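Local structure of Lmo2051 protein (Listeria monocytogenes, 3I18) at residues 43-48 / 87-92; 72-77 / 83-88. The protein is the PDZ domain of a membrane-associated protein that probably acts as an ATP-dependent serine protease of the Lon-like peptidase S16 family. All coordinates share one frame; numbering follows the deposited sequence.

Contacts 1 and 2 share strand 83-89 and have centres about 10 Å apart. Contact 1 sets helix 41-49 against the end of that strand, whereas contact 2 pairs its beginning with strand 66-76 in a hairpin. The two meet directly through the helix: Phe44 CZ lies 3.8 Å from Ile85 CD1, and Ile48 CG2 packs 3.9 Å from Gly84 CA. Helix and strand flank the position of His100, the last residue of the C-terminal His tag, whose backbone bonds to Ile85 and Ile87. This is consistent with a PDZ peptide groove holding a chain end. The protease domain of the full-length protein is not part of this fragment.

Contact 1 (43-48 / 87-92); sequences EFIDYI and ITLVDD
Leu89 reaches from strand 83-89 toward Phe44 and Ile45 of helix 41-49, across the helix-strand gap that forms the ligand groove in PDZ domains. Leu89 CA and Ile45 CA are 10.2 Å apart, so a long apolar side chain suits the place. Near the strand, Leu89 CB lies 3.8 Å from Asp92 OD2. Beyond CG the chain forks. With chi2 at 172°, the CD1 branch continues the extended chain toward the helix, where it meets Phe44 CD1 at 4.3 Å, approaching the ring obliquely, and Ile45 CD1 at 4.4 Å. The other branch turns along the strand, placing Leu89 CD2 3.9 Å from Ile87 CD1. Phe44 continues the apolar layer onto Ile30 and Ile33 of strand 29-33, as its aromatic bulk allows. Ile45 and Leu89 both also touch His100 of the C-terminal tag, so the light direct contact is supplemented by the tag residue. Asp92 suits the turn after the strand because its carboxylate can reach back to the chain: Leu89 N donates to Asp92 OD2 over 2.7 Å, nearly straight at 169° but from above the carboxylate plane.

Contact 2 (72-77 / 83-88); sequences IKLTAI and PGIGIT
Thr75 and Gly84 exchange two backbone hydrogen bonds as an antiparallel hydrogen-bonded pair in the hairpin of strands 66-76 and 83-89. Thr75 N donates to Gly84 O over 2.9 Å, almost straight at 169°; Gly84 N returns a bond to Thr75 O, also 2.9 Å but more bent at 141°. Each carbonyl receives a further CA-H contact, Gly84 O from Leu74 CA and Thr75 O from Pro83 CA. Past this pair the strands splay, and a water takes over, donating to Lys73 O (3.0 Å) and Ile85 O (2.8 Å). The backbone of Ile85 also bonds to His100 of the tag, opposite which Gly86 and Ile87 form a G1 beta bulge; Gly86 takes the positive phi of 101°. Gly84 has no side chain to obstruct Ile77, whose CG2 rests 3.6 Å from Gly84 CA. On the buried side, branched aliphatics fill the joint: Leu74 CD2 packs 3.9 Å from Ile85 CG1, while Ile72 and Ile85 cross at about a right angle, each CG2 standing anti to its own backbone N, which brings Ile72 CG2 within 4.0 Å of Ile85 CG2. Where the strands part, the water thus supplies the donor that two facing carbonyls cannot give each other.

Contact 1 (43-48 / 87-92)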
ATOM      1  N   GLU A  43      -1.409   3.142 -10.668  1.00 11.53           N
ATOM      2  CA  GLU A  43      -1.480   4.506 -10.152  1.00  5.93           C
ATOM      3  C   GLU A  43      -1.029   4.524  -8.696  1.00  9.68           C
ATOM      4  O   GLU A  43      -0.338   5.446  -8.257  1.00  9.31           O
ATOM      5  CB  GLU A  43      -2.905   5.068 -10.238  1.00 13.76           C
ATOM      6  CG  GLU A  43      -2.956   6.506  -9.729  1.00 17.08           C
ATOM      7  CD  GLU A  43      -4.348   7.078  -9.574  1.00 21.03           C
ATOM      8  OE1 GLU A  43      -4.461   8.121  -8.887  1.00 20.86           O
ATOM      9  OE2 GLU A  43      -5.319   6.510 -10.129  1.00 17.86           O
ATOM     10  N   PHE A  44      -1.441   3.505  -7.952  1.00 10.39           N
ATOM     11  CA  PHE A  44      -1.084   3.376  -6.543  1.00  7.42           C
ATOM     12  C   PHE A  44       0.435   3.296  -6.410  1.00 10.23           C
ATOM     13  O   PHE A  44       1.044   4.013  -5.610  1.00  8.72           O
ATOM     14  CB  PHE A  44      -1.761   2.127  -5.970  1.00  8.12           C
ATOM     15  CG  PHE A  44      -1.378   1.802  -4.552  1.00 10.85           C
ATOM     16  CD1 PHE A  44      -0.473   0.783  -4.283  1.00  9.30           C
ATOM     17  CD2 PHE A  44      -1.989   2.455  -3.486  1.00  7.31           C
ATOM     18  CE1 PHE A  44      -0.186   0.416  -2.969  1.00 10.13           C
ATOM     19  CE2 PHE A  44      -1.710   2.098  -2.169  1.00 14.76           C
ATOM     20  CZ  PHE A  44      -0.814   1.077  -1.908  1.00  9.47           C
ATOM     21  N   ILE A  45       1.052   2.448  -7.222  1.00  8.91           N
ATOM     22  CA  ILE A  45       2.502   2.290  -7.184  1.00  7.43           C
ATOM     23  C   ILE A  45       3.202   3.558  -7.652  1.00  9.42           C
ATOM     24  O   ILE A  45       4.160   4.003  -7.022  1.00  8.93           O
ATOM     25  CB  ILE A  45       2.951   1.105  -8.063  1.00 10.93           C
ATOM     26  CG1 ILE A  45       2.326  -0.186  -7.532  1.00 16.35           C
ATOM     27  CG2 ILE A  45       4.476   0.998  -8.062  1.00 10.41           C
ATOM     28  CD1 ILE A  45       2.417  -1.350  -8.496  1.00 15.24           C
ATOM     29  N   ASP A  46       2.737   4.140  -8.756  1.00  5.51           N
ATOM     30  CA  ASP A  46       3.351   5.370  -9.263  1.00  7.11           C
ATOM     31  C   ASP A  46       3.378   6.431  -8.175  1.00  7.91           C
ATOM     32  O   ASP A  46       4.370   7.136  -8.007  1.00  9.17           O
ATOM     33  CB  ASP A  46       2.572   5.945 -10.453  1.00 13.17           C
ATOM     34  CG  ASP A  46       2.742   5.140 -11.719  1.00 18.17           C
ATOM     35  OD1 ASP A  46       3.805   4.512 -11.901  1.00 19.87           O
ATOM     36  OD2 ASP A  46       1.806   5.155 -12.546  1.00 18.63           O
ATOM     37  N   TYR A  47       2.273   6.549  -7.445  1.00  7.03           N
ATOM     38  CA  TYR A  47       2.180   7.548  -6.397  1.00  7.12           C
ATOM     39  C   TYR A  47       3.235   7.340  -5.323  1.00 13.57           C
ATOM     40  O   TYR A  47       3.924   8.287  -4.932  1.00 11.89           O
ATOM     41  CB  TYR A  47       0.784   7.538  -5.773  1.00 14.05           C
ATOM     42  CG  TYR A  47       0.630   8.599  -4.718  1.00  8.82           C
ATOM     43  CD1 TYR A  47       0.840   8.305  -3.369  1.00  9.37           C
ATOM     44  CD2 TYR A  47       0.347   9.918  -5.074  1.00 11.00           C
ATOM     45  CE1 TYR A  47       0.778   9.304  -2.405  1.00  7.93           C
ATOM     46  CE2 TYR A  47       0.281  10.924  -4.118  1.00 18.95           C
ATOM     47  CZ  TYR A  47       0.501  10.611  -2.788  1.00 14.90           C
ATOM     48  OH  TYR A  47       0.474  11.607  -1.841  1.00 18.64           O
ATOM     49  N   ILE A  48       3.374   6.101  -4.859  1.00  6.30           N
ATOM     50  CA  ILE A  48       4.357   5.781  -3.829  1.00  4.84           C
ATOM     51  C   ILE A  48       5.749   6.153  -4.334  1.00  7.98           C
ATOM     52  O   ILE A  48       6.528   6.780  -3.616  1.00  7.07           O
ATOM     53  CB  ILE A  48       4.310   4.272  -3.467  1.00  8.92           C
ATOM     54  CG1 ILE A  48       2.960   3.935  -2.809  1.00  7.28           C
ATOM     55  CG2 ILE A  48       5.455   3.931  -2.535  1.00  3.51           C
ATOM     56  CD1 ILE A  48       2.681   2.452  -2.684  1.00  9.21           C
ATOM     57  N   ILE A  87       5.118  -4.244   0.805  1.00 11.18           N
ATOM     58  CA  ILE A  87       4.091  -5.257   0.593  1.00 10.35           C
ATOM     59  C   ILE A  87       4.016  -5.733  -0.857  1.00 10.60           C
ATOM     60  O   ILE A  87       4.507  -5.062  -1.770  1.00 12.48           O
ATOM     61  CB  ILE A  87       2.699  -4.693   0.947  1.00 10.97           C
ATOM     62  CG1 ILE A  87       2.427  -3.439   0.105  1.00 12.99           C
ATOM     63  CG2 ILE A  87       2.619  -4.358   2.428  1.00  8.28           C
ATOM     64  CD1 ILE A  87       1.094  -2.749   0.395  1.00 10.27           C
ATOM     65  N   THR A  88       3.416  -6.901  -1.070  1.00 10.32           N
ATOM     66  CA  THR A  88       3.206  -7.396  -2.424  1.00  7.54           C
ATOM     67  C   THR A  88       1.692  -7.323  -2.590  1.00  7.63           C
ATOM     68  O   THR A  88       0.946  -7.406  -1.606  1.00 11.66           O
ATOM     69  CB  THR A  88       3.692  -8.859  -2.629  1.00  9.96           C
ATOM     70  OG1 THR A  88       3.047  -9.727  -1.688  1.00 14.88           O
ATOM     71  CG2 THR A  88       5.202  -8.951  -2.450  1.00  8.84           C
ATOM     72  N   LEU A  89       1.242  -7.151  -3.827  1.00  7.99           N
ATOM     73  CA  LEU A  89      -0.181  -7.023  -4.129  1.00  7.31           C
ATOM     74  C   LEU A  89      -0.674  -8.174  -4.993  1.00 10.02           C
ATOM     75  O   LEU A  89       0.094  -8.766  -5.750  1.00 16.62           O
ATOM     76  CB  LEU A  89      -0.424  -5.711  -4.879  1.00  8.36           C
ATOM     77  CG  LEU A  89       0.323  -4.476  -4.353  1.00 11.41           C
ATOM     78  CD1 LEU A  89       0.144  -3.303  -5.312  1.00 18.55           C
ATOM     79  CD2 LEU A  89      -0.179  -4.131  -2.972  1.00 19.42           C
ATOM     80  N   VAL A  90      -1.964  -8.477  -4.895  1.00 14.73           N
ATOM     81  CA  VAL A  90      -2.536  -9.562  -5.686  1.00 10.83           C
ATOM     82  C   VAL A  90      -2.370  -9.310  -7.187  1.00 18.17           C
ATOM     83  O   VAL A  90      -2.274 -10.252  -7.976  1.00 15.59           O
ATOM     84  CB  VAL A  90      -4.030  -9.758  -5.351  1.00 10.72           C
ATOM     85  CG1 VAL A  90      -4.661 -10.744  -6.324  1.00 14.20           C
ATOM     86  CG2 VAL A  90      -4.169 -10.273  -3.925  1.00 13.79           C
ATOM     87  N   ASP A  91      -2.317  -8.039  -7.575  1.00 16.50           N
ATOM     88  CA  ASP A  91      -2.161  -7.681  -8.982  1.00 21.07           C
ATOM     89  C   ASP A  91      -0.800  -8.127  -9.510  1.00 21.37           C
ATOM     90  O   ASP A  91      -0.618  -8.300 -10.717  1.00 23.95           O
ATOM     91  CB  ASP A  91      -2.310  -6.167  -9.169  1.00 33.09           C
ATOM     92  CG  ASP A  91      -2.650  -5.785 -10.603  1.00 45.64           C
ATOM     93  OD1 ASP A  91      -3.792  -6.053 -11.039  1.00 46.31           O
ATOM     94  OD2 ASP A  91      -1.776  -5.217 -11.296  1.00 46.23           O
ATOM     95  N   ASP A  92       0.162  -8.310  -8.608  1.00 14.08           N
ATOM     96  CA  ASP A  92       1.493  -8.740  -9.019  1.00 22.08           C
ATOM     97  C   ASP A  92       1.432 -10.110  -9.693  1.00 24.18           C
ATOM     98  O   ASP A  92       2.305 -10.461 -10.488  1.00 27.12           O
ATOM     99  CB  ASP A  92       2.453  -8.789  -7.820  1.00 19.52           C
ATOM    100  CG  ASP A  92       2.761  -7.409  -7.257  1.00 34.00           C
ATOM    101  OD1 ASP A  92       2.919  -6.456  -8.053  1.00 28.56           O
ATOM    102  OD2 ASP A  92       2.867  -7.277  -6.018  1.00 31.16           O
TER

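Contact 2 (72-77 / 83-88)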
ATOM      1  N   ILE A  72       1.837   5.096   7.673  1.00  5.44           N
ATOM      2  CA  ILE A  72       2.904   4.126   7.498  1.00 10.36           C
ATOM      3  C   ILE A  72       4.097   4.855   6.910  1.00  8.24           C
ATOM      4  O   ILE A  72       3.955   5.625   5.967  1.00  6.42           O
ATOM      5  CB  ILE A  72       2.466   2.982   6.563  1.00 11.44           C
ATOM      6  CG1 ILE A  72       1.222   2.302   7.144  1.00 10.31           C
ATOM      7  CG2 ILE A  72       3.588   1.958   6.423  1.00 10.99           C
ATOM      8  CD1 ILE A  72       0.721   1.127   6.311  1.00 15.96           C
ATOM      9  N   LYS A  73       5.267   4.642   7.498  1.00  6.93           N
ATOM     10  CA  LYS A  73       6.476   5.280   7.007  1.00  6.86           C
ATOM     11  C   LYS A  73       7.014   4.441   5.860  1.00  7.03           C
ATOM     12  O   LYS A  73       7.043   3.208   5.938  1.00  7.67           O
ATOM     13  CB  LYS A  73       7.515   5.392   8.129  1.00 10.35           C
ATOM     14  CG  LYS A  73       8.820   6.073   7.729  1.00 14.20           C
ATOM     15  CD  LYS A  73       9.527   6.670   8.943  1.00 21.58           C
ATOM     16  CE  LYS A  73       8.723   7.832   9.521  1.00 15.24           C
ATOM     17  NZ  LYS A  73       9.430   8.531  10.635  1.00 31.57           N
ATOM     18  N   LEU A  74       7.426   5.109   4.790  1.00  7.39           N
ATOM     19  CA  LEU A  74       7.958   4.415   3.622  1.00  5.34           C
ATOM     20  C   LEU A  74       9.394   4.008   3.887  1.00  7.29           C
ATOM     21  O   LEU A  74      10.140   4.726   4.551  1.00  8.71           O
ATOM     22  CB  LEU A  74       7.902   5.324   2.398  1.00  4.94           C
ATOM     23  CG  LEU A  74       6.498   5.738   1.942  1.00  6.36           C
ATOM     24  CD1 LEU A  74       6.609   6.550   0.672  1.00  9.69           C
ATOM     25  CD2 LEU A  74       5.656   4.488   1.698  1.00  4.79           C
ATOM     26  N   THR A  75       9.772   2.847   3.371  1.00  7.40           N
ATOM     27  CA  THR A  75      11.125   2.341   3.542  1.00  5.74           C
ATOM     28  C   THR A  75      11.666   2.070   2.144  1.00  6.37           C
ATOM     29  O   THR A  75      10.973   2.309   1.160  1.00 10.79           O
ATOM     30  CB  THR A  75      11.124   1.042   4.390  1.00  7.66           C
ATOM     31  OG1 THR A  75      12.473   0.665   4.696  1.00 10.20           O
ATOM     32  CG2 THR A  75      10.423  -0.084   3.646  1.00 12.21           C
ATOM     33  N   ALA A  76      12.905   1.607   2.041  1.00  5.08           N
ATOM     34  CA  ALA A  76      13.475   1.312   0.733  1.00  8.93           C
ATOM     35  C   ALA A  76      13.066  -0.115   0.376  1.00  7.90           C
ATOM     36  O   ALA A  76      13.245  -1.023   1.190  1.00 10.90           O
ATOM     37  CB  ALA A  76      15.001   1.423   0.794  1.00  8.32           C
ATOM     38  N   ILE A  77      12.509  -0.332  -0.816  1.00  8.78           N
ATOM     39  CA  ILE A  77      12.114  -1.692  -1.181  1.00  6.98           C
ATOM     40  C   ILE A  77      13.050  -2.382  -2.162  1.00 13.51           C
ATOM     41  O   ILE A  77      12.814  -3.529  -2.545  1.00 13.95           O
ATOM     42  CB  ILE A  77      10.641  -1.775  -1.714  1.00  9.12           C
ATOM     43  CG1 ILE A  77      10.391  -0.729  -2.800  1.00 12.60           C
ATOM     44  CG2 ILE A  77       9.660  -1.633  -0.563  1.00 14.59           C
ATOM     45  CD1 ILE A  77      11.006  -1.091  -4.141  1.00 16.82           C
ATOM     46  N   PRO A  83      11.215   3.881  -3.023  1.00  7.02           N
ATOM     47  CA  PRO A  83      10.365   3.962  -1.828  1.00  5.70           C
ATOM     48  C   PRO A  83       9.241   2.937  -1.916  1.00  5.53           C
ATOM     49  O   PRO A  83       8.755   2.653  -3.008  1.00  8.38           O
ATOM     50  CB  PRO A  83       9.818   5.397  -1.879  1.00 11.09           C
ATOM     51  CG  PRO A  83      10.724   6.119  -2.855  1.00 17.41           C
ATOM     52  CD  PRO A  83      11.021   5.061  -3.877  1.00  7.32           C
ATOM     53  N   GLY A  84       8.837   2.388  -0.773  1.00  3.97           N
ATOM     54  CA  GLY A  84       7.767   1.412  -0.759  1.00  4.50           C
ATOM     55  C   GLY A  84       7.186   1.205   0.629  1.00  6.73           C
ATOM     56  O   GLY A  84       7.799   1.568   1.632  1.00  7.95           O
ATOM     57  N   ILE A  85       5.987   0.633   0.687  1.00  3.82           N
ATOM     58  CA  ILE A  85       5.335   0.353   1.953  1.00  3.86           C
ATOM     59  C   ILE A  85       5.916  -0.946   2.509  1.00  5.66           C
ATOM     60  O   ILE A  85       6.002  -1.137   3.725  1.00  9.27           O
ATOM     61  CB  ILE A  85       3.812   0.185   1.755  1.00  7.92           C
ATOM     62  CG1 ILE A  85       3.221   1.484   1.227  1.00  5.35           C
ATOM     63  CG2 ILE A  85       3.142  -0.212   3.080  1.00  9.27           C
ATOM     64  CD1 ILE A  85       1.753   1.372   0.832  1.00  4.65           C
ATOM     65  N   GLY A  86       6.316  -1.829   1.599  1.00  6.17           N
ATOM     66  CA  GLY A  86       6.899  -3.104   1.984  1.00  8.98           C
ATOM     67  C   GLY A  86       5.897  -4.233   1.885  1.00  9.10           C
ATOM     68  O   GLY A  86       5.844  -5.092   2.763  1.00 13.03           O
ATOM     69  N   ILE A  87       5.118  -4.244   0.805  1.00 11.18           N
ATOM     70  CA  ILE A  87       4.091  -5.257   0.593  1.00 10.35           C
ATOM     71  C   ILE A  87       4.016  -5.733  -0.857  1.00 10.60           C
ATOM     72  O   ILE A  87       4.507  -5.062  -1.770  1.00 12.48           O
ATOM     73  CB  ILE A  87       2.699  -4.693   0.947  1.00 10.97           C
ATOM     74  CG1 ILE A  87       2.427  -3.439   0.105  1.00 12.99           C
ATOM     75  CG2 ILE A  87       2.619  -4.358   2.428  1.00  8.28           C
ATOM     76  CD1 ILE A  87       1.094  -2.749   0.395  1.00 10.27           C
ATOM     77  N   THR A  88       3.416  -6.901  -1.070  1.00 10.32           N
ATOM     78  CA  THR A  88       3.206  -7.396  -2.424  1.00  7.54           C
ATOM     79  C   THR A  88       1.692  -7.323  -2.590  1.00  7.63           C
ATOM     80  O   THR A  88       0.946  -7.406  -1.606  1.00 11.66           O
ATOM     81  CB  THR A  88       3.692  -8.859  -2.629  1.00  9.96           C
ATOM     82  OG1 THR A  88       3.047  -9.727  -1.688  1.00 14.88           O
ATOM     83  CG2 THR A  88       5.202  -8.951  -2.450  1.00  8.84           C
TER
HETATM   84  O   HOH W   1       7.016   0.251   5.893  1.00 12.67           O